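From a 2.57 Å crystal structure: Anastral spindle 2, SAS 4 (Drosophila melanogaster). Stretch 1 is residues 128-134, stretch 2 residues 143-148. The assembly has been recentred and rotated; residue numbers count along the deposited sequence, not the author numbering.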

# COMPACT_ATOMS: atom_id res chain seq x y z
N TYR A 128 5.68 4.14 -4.89
CA TYR A 128 5.86 5.39 -5.62
C TYR A 128 7.29 5.90 -5.46
O TYR A 128 7.97 5.53 -4.49
CB TYR A 128 4.82 6.44 -5.18
CG TYR A 128 3.39 6.05 -5.48
CD1 TYR A 128 2.63 5.34 -4.55
CD2 TYR A 128 2.78 6.40 -6.68
CE1 TYR A 128 1.32 4.97 -4.82
CE2 TYR A 128 1.47 6.04 -6.96
CZ TYR A 128 0.74 5.33 -6.03
OH TYR A 128 -0.56 4.96 -6.30
N LEU A 129 7.74 6.73 -6.40
CA LEU A 129 9.08 7.33 -6.44
C LEU A 129 9.42 8.14 -5.17
O LEU A 129 10.56 8.07 -4.70
CB LEU A 129 9.20 8.22 -7.68
CG LEU A 129 10.61 8.43 -8.23
CD1 LEU A 129 10.64 8.21 -9.74
CD2 LEU A 129 11.14 9.81 -7.88
N ASP A 130 8.43 8.86 -4.60
CA ASP A 130 8.58 9.70 -3.41
C ASP A 130 8.71 8.92 -2.08
O ASP A 130 9.02 9.52 -1.05
CB ASP A 130 7.43 10.74 -3.32
CG ASP A 130 6.03 10.19 -3.09
OD1 ASP A 130 5.82 8.97 -3.26
OD2 ASP A 130 5.13 10.99 -2.77
N GLY A 131 8.45 7.62 -2.13
CA GLY A 131 8.55 6.74 -0.97
C GLY A 131 7.22 6.19 -0.46
O GLY A 131 7.22 5.33 0.42
N LEU A 132 6.10 6.69 -1.01
CA LEU A 132 4.75 6.25 -0.62
C LEU A 132 4.45 4.82 -1.07
O LEU A 132 4.70 4.46 -2.22
CB LEU A 132 3.67 7.25 -1.12
CG LEU A 132 2.19 6.89 -0.86
CD1 LEU A 132 1.80 7.06 0.60
CD2 LEU A 132 1.28 7.71 -1.72
N GLU A 133 3.91 4.02 -0.14
CA GLU A 133 3.50 2.64 -0.36
C GLU A 133 2.02 2.51 -0.00
O GLU A 133 1.62 2.86 1.11
CB GLU A 133 4.36 1.66 0.44
CG GLU A 133 5.63 1.25 -0.28
CD GLU A 133 6.76 0.74 0.60
OE1 GLU A 133 6.50 -0.15 1.44
OE2 GLU A 133 7.90 1.22 0.42
N ILE A 134 1.21 2.05 -0.96
CA ILE A 134 -0.23 1.88 -0.80
C ILE A 134 -0.63 0.41 -0.90
O ILE A 134 -0.36 -0.23 -1.92
CB ILE A 134 -1.03 2.80 -1.77
CG1 ILE A 134 -0.81 4.30 -1.44
CG2 ILE A 134 -2.52 2.45 -1.79
CD1 ILE A 134 -1.44 5.30 -2.42
N GLU A 143 -4.00 1.04 3.04
CA GLU A 143 -2.95 1.44 3.97
C GLU A 143 -1.88 2.26 3.26
O GLU A 143 -1.29 1.78 2.29
CB GLU A 143 -2.34 0.23 4.69
CG GLU A 143 -3.36 -0.79 5.18
CD GLU A 143 -2.90 -1.85 6.17
OE1 GLU A 143 -1.69 -2.17 6.19
OE2 GLU A 143 -3.76 -2.38 6.89
N HIS A 144 -1.64 3.50 3.74
CA HIS A 144 -0.67 4.43 3.16
C HIS A 144 0.53 4.58 4.08
O HIS A 144 0.36 4.93 5.25
CB HIS A 144 -1.32 5.81 2.91
CG HIS A 144 -2.53 5.78 2.04
ND1 HIS A 144 -2.51 6.32 0.77
CD2 HIS A 144 -3.77 5.30 2.30
CE1 HIS A 144 -3.73 6.13 0.29
NE2 HIS A 144 -4.52 5.53 1.17
N ARG A 145 1.74 4.30 3.56
CA ARG A 145 2.98 4.40 4.33
C ARG A 145 4.01 5.27 3.61
O ARG A 145 4.44 4.95 2.50
CB ARG A 145 3.54 3.01 4.67
CG ARG A 145 2.78 2.32 5.79
CD ARG A 145 3.18 0.86 5.93
NE ARG A 145 2.62 0.26 7.15
CZ ARG A 145 1.48 -0.42 7.19
NH1 ARG A 145 0.76 -0.61 6.09
NH2 ARG A 145 1.05 -0.92 8.34
N ARG A 146 4.39 6.40 4.25
CA ARG A 146 5.35 7.37 3.71
C ARG A 146 6.77 7.15 4.27
O ARG A 146 6.96 6.38 5.21
CB ARG A 146 4.87 8.80 3.97
CG ARG A 146 3.68 9.20 3.09
CD ARG A 146 2.87 10.33 3.70
NE ARG A 146 1.46 9.97 3.81
CZ ARG A 146 0.52 10.32 2.94
NH1 ARG A 146 0.83 11.05 1.87
NH2 ARG A 146 -0.74 9.95 3.12
N LYS A 147 7.77 7.84 3.66
CA LYS A 147 9.20 7.78 4.02
C LYS A 147 9.49 8.22 5.46
O LYS A 147 10.34 7.61 6.11
CB LYS A 147 10.04 8.60 3.02
CG LYS A 147 10.74 7.75 1.97
CD LYS A 147 11.58 8.61 1.03
CE LYS A 147 12.19 7.80 -0.08
NZ LYS A 147 12.90 8.66 -1.07
N ASP A 148 8.80 9.28 5.93
CA ASP A 148 8.96 9.84 7.28
C ASP A 148 8.61 8.86 8.41
O ASP A 148 9.28 8.86 9.45
CB ASP A 148 8.16 11.15 7.44
CG ASP A 148 6.72 11.14 6.95
OD1 ASP A 148 6.10 10.05 6.96
OD2 ASP A 148 6.21 12.21 6.58

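What holds the two backbones together? They run antiparallel, and Glu-133 sits across from Arg-145 as a hydrogen-bonded pair. Glu-133 N donates to Arg-145 O at 2.8 Å, and Arg-145 N donates back to Glu-133 O, also at 2.8 Å, so both peptide donors and both carbonyls of this pair are satisfied by one closed ring. The N-H...O angles, 153° and 157°, are close enough to straight for strong bonds. The next pair, Ile-134 with His-144, is of the non-hydrogen-bonded kind: its CA atoms lie 4.7 Å apart, and no backbone hydrogen bond joins the two residues directly.

What else do the carbonyls between the strands receive? Three CA-H...O contacts supplement the two conventional bonds. Arg-145 O, already taken by Glu-133 N, also lies 3.4 Å from Leu-132 CA, and Glu-133 O lies 3.5 Å from His-144 CA. Glu-143 O comes within 3.3 Å of Ile-134 CA. Because the peptide groups polarise their CA hydrogens, these approaches are mildly favourable. Not every close pair of polar atoms helps: Glu-133 O and Glu-143 O are 3.3 Å apart and Gly-131 O and Arg-145 O are 3.5 Å apart, but each is a pair of acceptors with no proton to share.

How is the turn before the first strand tied down? Tyr-128 to Gly-131 form a type I turn, in which Gly-131 N donates to Tyr-128 O at 3.2 Å. Tyr-128 N in turn reaches Leu-132 O at 2.9 Å, while Leu-132 N is satisfied by the side chain of Asp-130, its bond to OD1 being 3.2 Å long and nearly straight at 166°. At Gly-131, phi is 111°, and a CB would be jammed against the carbonyl oxygen of Asp-130; it would also lie only 2.4 Å from Lys-147 CG. The bare CA instead lets that side chain pass, with Gly-131 CA 3.8 Å from Lys-147 CG. Farther along, Lys-147 CD lies 3.4 Å from Asp-130 O, but the lysine makes no hydrogen bond to the turn: its NZ remains 4.4 Å from Leu-129 O.

Which side chains meet, and where do the charges go? Ile-134 and His-144 share one face of the sheet, where Ile-134 CG1 packs 3.4 Å from His-144 ND1. Leu-132 CD1 lies at the edge of the same imidazole and 4.1 Å from His-144 CB. Leu-132 CD1 also reaches Arg-146, coming 3.8 Å from Arg-146 CG and lying over one face of the guanidinium, so a nonpolar group covers the flat side of a charged one. Glu-133 and Arg-145 point to the other face, yet their opposite charges form no salt bridge with each other. Arg-145 leads its end away and pairs within its own strand, Arg-145 NH1 donating to Glu-143 OE1 at 2.9 Å and 177°, a salt bridge with nearly ideal hydrogen-bond geometry.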